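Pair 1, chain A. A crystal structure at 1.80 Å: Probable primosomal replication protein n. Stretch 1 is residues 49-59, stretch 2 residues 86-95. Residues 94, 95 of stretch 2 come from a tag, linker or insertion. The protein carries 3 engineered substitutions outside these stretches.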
# COMPACT_ATOMS: atom_id res chain seq x y z
N SER A 49 8.30 -4.14 -6.27
CA SER A 49 8.93 -2.86 -6.04
C SER A 49 7.84 -1.81 -5.99
O SER A 49 6.76 -1.99 -6.57
CB SER A 49 9.92 -2.54 -7.15
OG SER A 49 10.99 -3.47 -7.11
N ILE A 50 8.09 -0.73 -5.27
CA ILE A 50 7.07 0.31 -5.11
C ILE A 50 7.72 1.69 -5.12
O ILE A 50 8.79 1.89 -4.55
CB ILE A 50 6.25 0.08 -3.83
CG1 ILE A 50 5.04 1.02 -3.77
CG2 ILE A 50 7.14 0.18 -2.58
CD1 ILE A 50 4.12 0.74 -2.57
N GLU A 51 7.11 2.63 -5.84
CA GLU A 51 7.58 4.00 -5.81
C GLU A 51 7.23 4.64 -4.48
O GLU A 51 6.12 4.48 -3.99
CB GLU A 51 6.96 4.80 -6.97
CG GLU A 51 7.45 4.36 -8.35
CD GLU A 51 8.84 4.88 -8.69
OE1 GLU A 51 9.36 5.73 -7.93
OE2 GLU A 51 9.42 4.44 -9.71
N ALA A 52 8.18 5.36 -3.90
CA ALA A 52 7.95 6.01 -2.62
C ALA A 52 8.49 7.43 -2.68
O ALA A 52 9.16 7.81 -3.66
CB ALA A 52 8.63 5.23 -1.49
N LEU A 53 8.19 8.21 -1.66
CA LEU A 53 8.80 9.52 -1.55
C LEU A 53 8.82 9.98 -0.11
O LEU A 53 8.02 9.54 0.72
CB LEU A 53 8.11 10.54 -2.46
CG LEU A 53 6.70 11.06 -2.15
CD1 LEU A 53 6.72 12.16 -1.08
CD2 LEU A 53 6.08 11.60 -3.42
N GLY A 54 9.77 10.86 0.20
CA GLY A 54 9.81 11.51 1.49
C GLY A 54 9.77 13.00 1.25
O GLY A 54 10.40 13.50 0.32
N ALA A 55 9.02 13.71 2.09
CA ALA A 55 8.90 15.16 1.99
C ALA A 55 9.38 15.81 3.26
O ALA A 55 9.28 15.23 4.34
CB ALA A 55 7.45 15.56 1.73
N GLY A 56 9.88 17.04 3.15
CA GLY A 56 10.31 17.78 4.32
C GLY A 56 11.51 17.11 4.95
O GLY A 56 12.44 16.71 4.24
N LYS A 57 11.51 16.97 6.27
CA LYS A 57 12.65 16.33 6.93
C LYS A 57 12.89 14.92 6.38
O LYS A 57 14.02 14.46 6.31
CB LYS A 57 12.46 16.29 8.44
CG LYS A 57 13.67 15.71 9.17
CD LYS A 57 13.66 16.04 10.65
CE LYS A 57 14.77 15.28 11.37
NZ LYS A 57 16.07 15.35 10.64
N MSE A 58 11.82 14.25 5.97
CA MSE A 58 11.97 12.90 5.44
C MSE A 58 12.73 12.89 4.11
O MSE A 58 13.43 11.92 3.79
CB MSE A 58 10.60 12.23 5.29
CG MSE A 58 10.65 10.73 5.20
SE MSE A 58 11.41 9.95 6.85
CE MSE A 58 10.43 11.00 8.15
N ALA A 59 12.64 13.98 3.35
CA ALA A 59 13.43 14.11 2.13
C ALA A 59 14.91 14.16 2.50
O ALA A 59 15.75 13.47 1.91
CB ALA A 59 13.03 15.37 1.35
N ALA A 86 -1.57 5.92 -11.02
CA ALA A 86 -0.49 5.29 -10.27
C ALA A 86 -0.45 5.78 -8.83
O ALA A 86 -0.88 6.89 -8.53
CB ALA A 86 0.84 5.55 -10.95
N LEU A 87 0.09 4.95 -7.94
CA LEU A 87 0.18 5.30 -6.53
C LEU A 87 1.63 5.44 -6.08
O LEU A 87 2.53 4.88 -6.67
CB LEU A 87 -0.51 4.24 -5.66
CG LEU A 87 -2.00 4.01 -5.87
CD1 LEU A 87 -2.49 3.05 -4.79
CD2 LEU A 87 -2.76 5.33 -5.82
N VAL A 88 1.81 6.17 -5.00
CA VAL A 88 3.12 6.37 -4.43
C VAL A 88 3.02 6.18 -2.92
O VAL A 88 2.03 6.58 -2.31
CB VAL A 88 3.66 7.78 -4.79
CG1 VAL A 88 2.70 8.87 -4.32
CG2 VAL A 88 5.04 8.00 -4.20
N PHE A 89 4.04 5.56 -2.33
CA PHE A 89 4.14 5.37 -0.89
C PHE A 89 4.80 6.60 -0.25
O PHE A 89 6.00 6.81 -0.39
CB PHE A 89 4.95 4.10 -0.63
CG PHE A 89 5.21 3.78 0.84
CD1 PHE A 89 4.38 4.24 1.85
CD2 PHE A 89 6.30 2.98 1.18
CE1 PHE A 89 4.63 3.92 3.18
CE2 PHE A 89 6.57 2.67 2.51
CZ PHE A 89 5.73 3.13 3.52
N HIS A 90 4.01 7.42 0.44
CA HIS A 90 4.57 8.57 1.17
C HIS A 90 5.11 8.09 2.50
O HIS A 90 4.36 7.62 3.35
CB HIS A 90 3.51 9.64 1.42
CG HIS A 90 3.13 10.43 0.20
ND1 HIS A 90 3.29 11.80 0.13
CD2 HIS A 90 2.57 10.05 -0.97
CE1 HIS A 90 2.86 12.23 -1.04
NE2 HIS A 90 2.40 11.19 -1.72
N ILE A 91 6.41 8.23 2.72
CA ILE A 91 7.01 7.73 3.94
C ILE A 91 6.93 8.79 5.01
O ILE A 91 7.41 9.91 4.82
CB ILE A 91 8.48 7.34 3.70
CG1 ILE A 91 8.55 6.24 2.64
CG2 ILE A 91 9.12 6.89 4.99
CD1 ILE A 91 9.95 6.04 2.05
N SER A 92 6.32 8.46 6.14
CA SER A 92 6.22 9.45 7.21
C SER A 92 7.17 9.13 8.36
O SER A 92 7.43 9.97 9.21
CB SER A 92 4.78 9.56 7.71
OG SER A 92 4.34 8.34 8.27
N GLY A 93 7.68 7.90 8.37
CA GLY A 93 8.59 7.49 9.42
C GLY A 93 9.52 6.41 8.92
O GLY A 93 9.12 5.55 8.14
N LEU A 94 10.76 6.45 9.40
CA LEU A 94 11.79 5.59 8.84
C LEU A 94 12.80 5.22 9.90
O LEU A 94 13.15 6.05 10.74
CB LEU A 94 12.47 6.34 7.70
CG LEU A 94 13.39 5.59 6.76
CD1 LEU A 94 13.30 6.25 5.39
CD2 LEU A 94 14.82 5.62 7.29
N GLU A 95 13.24 3.96 9.88
CA GLU A 95 14.36 3.50 10.71
C GLU A 95 15.24 2.58 9.88
O GLU A 95 14.75 1.92 8.97
CB GLU A 95 13.86 2.67 11.89
CG GLU A 95 12.83 3.31 12.78
CD GLU A 95 12.52 2.44 13.97
OE1 GLU A 95 13.48 1.93 14.59
OE2 GLU A 95 11.33 2.26 14.28
O HOH W 1 7.14 12.31 3.60

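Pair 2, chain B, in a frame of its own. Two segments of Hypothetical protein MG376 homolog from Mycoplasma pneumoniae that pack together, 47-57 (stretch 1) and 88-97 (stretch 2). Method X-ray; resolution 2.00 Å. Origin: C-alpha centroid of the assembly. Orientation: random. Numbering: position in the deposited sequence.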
# COMPACT_ATOMS: atom_id res chain seq x y z
N TYR B 47 -0.51 10.75 3.45
CA TYR B 47 0.43 11.04 2.38
C TYR B 47 1.06 9.75 1.89
O TYR B 47 1.44 8.88 2.69
CB TYR B 47 1.52 11.99 2.86
CG TYR B 47 1.11 13.45 2.91
CD1 TYR B 47 1.67 14.38 2.04
CD2 TYR B 47 0.20 13.90 3.86
CE1 TYR B 47 1.33 15.73 2.12
CE2 TYR B 47 -0.13 15.25 3.95
CZ TYR B 47 0.44 16.15 3.08
OH TYR B 47 0.14 17.49 3.19
N TYR B 48 1.15 9.64 0.57
CA TYR B 48 1.69 8.47 -0.10
C TYR B 48 2.72 8.92 -1.10
O TYR B 48 2.66 10.04 -1.62
CB TYR B 48 0.57 7.73 -0.81
CG TYR B 48 -0.52 7.26 0.12
CD1 TYR B 48 -0.32 6.17 0.96
CD2 TYR B 48 -1.75 7.92 0.18
CE1 TYR B 48 -1.31 5.75 1.83
CE2 TYR B 48 -2.75 7.50 1.05
CZ TYR B 48 -2.52 6.42 1.87
OH TYR B 48 -3.49 5.98 2.73
N VAL B 49 3.69 8.05 -1.38
CA VAL B 49 4.72 8.36 -2.35
C VAL B 49 4.56 7.36 -3.48
O VAL B 49 4.54 6.16 -3.26
CB VAL B 49 6.14 8.23 -1.75
CG1 VAL B 49 7.17 8.51 -2.83
CG2 VAL B 49 6.31 9.19 -0.60
N ILE B 50 4.43 7.88 -4.68
CA ILE B 50 4.26 7.04 -5.85
C ILE B 50 5.37 7.40 -6.83
O ILE B 50 5.98 8.47 -6.72
CB ILE B 50 2.88 7.29 -6.50
CG1 ILE B 50 2.75 8.74 -6.95
CG2 ILE B 50 1.78 6.99 -5.50
CD1 ILE B 50 1.49 9.02 -7.73
N TYR B 51 5.66 6.51 -7.77
CA TYR B 51 6.70 6.79 -8.76
C TYR B 51 6.41 6.07 -10.07
O TYR B 51 5.48 5.29 -10.16
CB TYR B 51 8.10 6.38 -8.26
CG TYR B 51 8.32 4.90 -8.10
CD1 TYR B 51 8.01 4.26 -6.90
CD2 TYR B 51 8.86 4.13 -9.13
CE1 TYR B 51 8.22 2.88 -6.73
CE2 TYR B 51 9.07 2.75 -8.98
CZ TYR B 51 8.75 2.14 -7.78
OH TYR B 51 8.95 0.78 -7.62
N ALA B 52 7.23 6.36 -11.08
CA ALA B 52 7.10 5.75 -12.40
C ALA B 52 8.43 5.79 -13.14
O ALA B 52 9.28 6.63 -12.86
CB ALA B 52 6.04 6.48 -13.21
N ASN B 53 8.60 4.86 -14.07
CA ASN B 53 9.82 4.77 -14.86
C ASN B 53 9.52 4.89 -16.36
O ASN B 53 8.36 4.85 -16.78
CB ASN B 53 10.50 3.43 -14.59
CG ASN B 53 11.15 3.38 -13.23
OD1 ASN B 53 12.26 3.88 -13.04
ND2 ASN B 53 10.45 2.79 -12.27
N GLY B 54 10.58 5.06 -17.15
CA GLY B 54 10.46 5.16 -18.60
C GLY B 54 9.51 6.19 -19.16
O GLY B 54 9.50 7.34 -18.73
N GLN B 55 8.73 5.78 -20.15
CA GLN B 55 7.76 6.69 -20.76
C GLN B 55 6.81 7.25 -19.71
O GLN B 55 6.60 8.47 -19.65
CB GLN B 55 6.92 5.96 -21.81
CG GLN B 55 7.68 5.58 -23.08
CD GLN B 55 6.76 5.47 -24.29
OE1 GLN B 55 7.19 5.03 -25.36
NE2 GLN B 55 5.50 5.88 -24.13
N LEU B 56 6.25 6.36 -18.90
CA LEU B 56 5.29 6.72 -17.86
C LEU B 56 5.80 7.73 -16.81
O LEU B 56 5.00 8.35 -16.12
CB LEU B 56 4.78 5.45 -17.18
CG LEU B 56 3.57 5.52 -16.23
CD1 LEU B 56 2.43 6.29 -16.86
CD2 LEU B 56 3.13 4.10 -15.89
N ALA B 57 7.12 7.88 -16.70
CA ALA B 57 7.69 8.85 -15.75
C ALA B 57 7.43 10.23 -16.33
O ALA B 57 7.12 11.18 -15.61
CB ALA B 57 9.18 8.62 -15.58
N LYS B 88 9.69 1.41 4.60
CA LYS B 88 8.82 2.43 4.05
C LYS B 88 8.07 1.91 2.83
O LYS B 88 8.56 1.02 2.14
CB LYS B 88 9.64 3.68 3.69
CG LYS B 88 10.43 4.28 4.86
CD LYS B 88 9.52 5.06 5.78
CE LYS B 88 10.17 5.36 7.14
NZ LYS B 88 9.20 5.96 8.12
N THR B 89 6.89 2.45 2.57
CA THR B 89 6.06 2.04 1.43
C THR B 89 5.99 3.05 0.26
O THR B 89 5.88 4.27 0.47
CB THR B 89 4.63 1.75 1.89
OG1 THR B 89 4.64 0.58 2.71
CG2 THR B 89 3.71 1.54 0.72
N THR B 90 6.07 2.53 -0.96
CA THR B 90 5.97 3.34 -2.18
C THR B 90 5.12 2.57 -3.18
O THR B 90 5.08 1.34 -3.15
CB THR B 90 7.35 3.61 -2.85
OG1 THR B 90 7.95 2.37 -3.24
CG2 THR B 90 8.27 4.35 -1.91
N ILE B 91 4.45 3.28 -4.08
CA ILE B 91 3.64 2.60 -5.08
C ILE B 91 4.23 2.78 -6.46
O ILE B 91 4.38 3.89 -6.94
CB ILE B 91 2.19 3.12 -5.16
CG1 ILE B 91 1.53 3.09 -3.77
CG2 ILE B 91 1.38 2.26 -6.14
CD1 ILE B 91 1.87 4.29 -2.90
N GLU B 92 4.57 1.65 -7.09
CA GLU B 92 5.12 1.61 -8.43
C GLU B 92 3.95 1.75 -9.39
O GLU B 92 3.13 0.84 -9.53
CB GLU B 92 5.82 0.28 -8.67
CG GLU B 92 6.61 0.22 -9.97
CD GLU B 92 7.07 -1.17 -10.27
OE1 GLU B 92 7.16 -1.96 -9.31
OE2 GLU B 92 7.35 -1.48 -11.45
N ILE B 93 3.85 2.90 -10.04
CA ILE B 93 2.77 3.16 -10.96
C ILE B 93 2.79 2.25 -12.19
O ILE B 93 3.82 2.10 -12.84
CB ILE B 93 2.78 4.64 -11.40
CG1 ILE B 93 2.45 5.53 -10.19
CG2 ILE B 93 1.82 4.87 -12.57
CD1 ILE B 93 2.68 7.00 -10.42
N VAL B 94 1.64 1.64 -12.47
CA VAL B 94 1.50 0.76 -13.62
C VAL B 94 0.61 1.48 -14.62
O VAL B 94 0.83 1.40 -15.83
CB VAL B 94 0.81 -0.58 -13.23
CG1 VAL B 94 0.34 -1.29 -14.48
CG2 VAL B 94 1.79 -1.48 -12.48
N LYS B 95 -0.37 2.21 -14.11
CA LYS B 95 -1.29 2.91 -14.99
C LYS B 95 -1.86 4.21 -14.41
O LYS B 95 -2.22 4.29 -13.23
CB LYS B 95 -2.42 1.95 -15.36
CG LYS B 95 -3.29 2.43 -16.50
CD LYS B 95 -4.26 1.35 -16.94
CE LYS B 95 -5.10 1.85 -18.10
NZ LYS B 95 -5.85 3.08 -17.71
N ILE B 96 -1.93 5.23 -15.25
CA ILE B 96 -2.49 6.52 -14.85
C ILE B 96 -3.85 6.64 -15.52
O ILE B 96 -3.99 6.32 -16.71
CB ILE B 96 -1.62 7.71 -15.31
CG1 ILE B 96 -0.24 7.63 -14.65
CG2 ILE B 96 -2.31 9.02 -14.93
CD1 ILE B 96 0.66 8.77 -15.04
N PHE B 97 -4.84 7.10 -14.78
CA PHE B 97 -6.18 7.25 -15.33
C PHE B 97 -6.52 8.69 -15.71
O PHE B 97 -5.86 9.64 -15.26
CB PHE B 97 -7.22 6.72 -14.33
CG PHE B 97 -7.03 5.27 -13.96
CD1 PHE B 97 -7.20 4.26 -14.91
CD2 PHE B 97 -6.71 4.91 -12.65
CE1 PHE B 97 -7.05 2.92 -14.56
CE2 PHE B 97 -6.56 3.56 -12.29
CZ PHE B 97 -6.73 2.57 -13.25
O HOH W 2 3.83 5.79 0.49
O HOH W 3 6.10 2.81 -13.82

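Pair 1 and pair 2 build the same small frame: two parallel strands, the first followed by a helix that sends one side chain, A:Met58 or B:Leu56, toward the second strand. Fourteen central residues superpose with an RMSD of 0.6 Å, and the strand axes cross at -45° in pair 1 and -40° in pair 2.

The backbone sets the register with three hydrogen bonds in each pair. In pair 1, A:Phe89 N donates to A:Glu51 O, A:Leu53 N to A:Phe89 O, and A:Ile91 N to A:Leu53 O, each 2.9 Å long. Pair 2 repeats the ladder at matching positions: B:Ile91 N to B:Val49 O and B:Tyr51 N to B:Ile91 O, both 3.0 Å, then B:Ile93 N to B:Tyr51 O at 2.9 Å. Where the strands diverge beyond the last rung, a water fills the gap in both, accepting from A:Ala55 N or B:Asn53 N and donating to A:Ile91 O or B:Ile93 O.

On one face of the sheet, A:Ala52 and A:Phe89 match B:Ile50 and B:Ile91. Pair 1 sets a small residue beside a large one, with A:Ala52 CB 3.9 Å from A:Phe89 CB; the phenylalanine then leads its ring away. Pair 2 uses two branched residues, B:Ile50 CG2 meeting B:Ile91 CD1 at 3.7 Å. The longer B:Ile50 also reaches B:Ile93, CD1 to CD1 at 3.6 Å, whereas in pair 1 the isoleucine A:Ile91 extends CD1 to within 3.9 Å of A:Ala52 CB.

The other face depends on a p rotamer shared by A:Leu53 and B:Tyr51, which brings the end of each side chain nearer the partner strand. A:Leu53 CD1 lies over the A:His90 ring, 4.0 Å from its centroid. Pair 2 reverses the roles: the aromatic ring belongs to B:Tyr51, and B:Glu92 CA sits over its face, 3.9 Å from the centroid. The neighbouring position follows suit, A:Val88 CG2 touching A:Leu53 CD2 at 3.8 Å and B:Thr90 OG1 lying at the tyrosine ring edge, 3.5 Å from B:Tyr51 CE1.

A:Gly56, just before the helix in pair 1, matches B:Gly54, and both have positive phi; two residues on, A:Met58 and B:Leu56 match. Selenomethionine A:Met58 places SE 3.9 Å from CB of the tag residue A:Leu94; B:Leu56 puts CD1 3.5 Å from B:Ile96 CD1. Their side-chain centres differ by just 0.5 Å, so an unbranched chain and a branched one fill the same place. The backbone ladder is kept, and on the sheet faces side-chain bulk is divided differently between the strands.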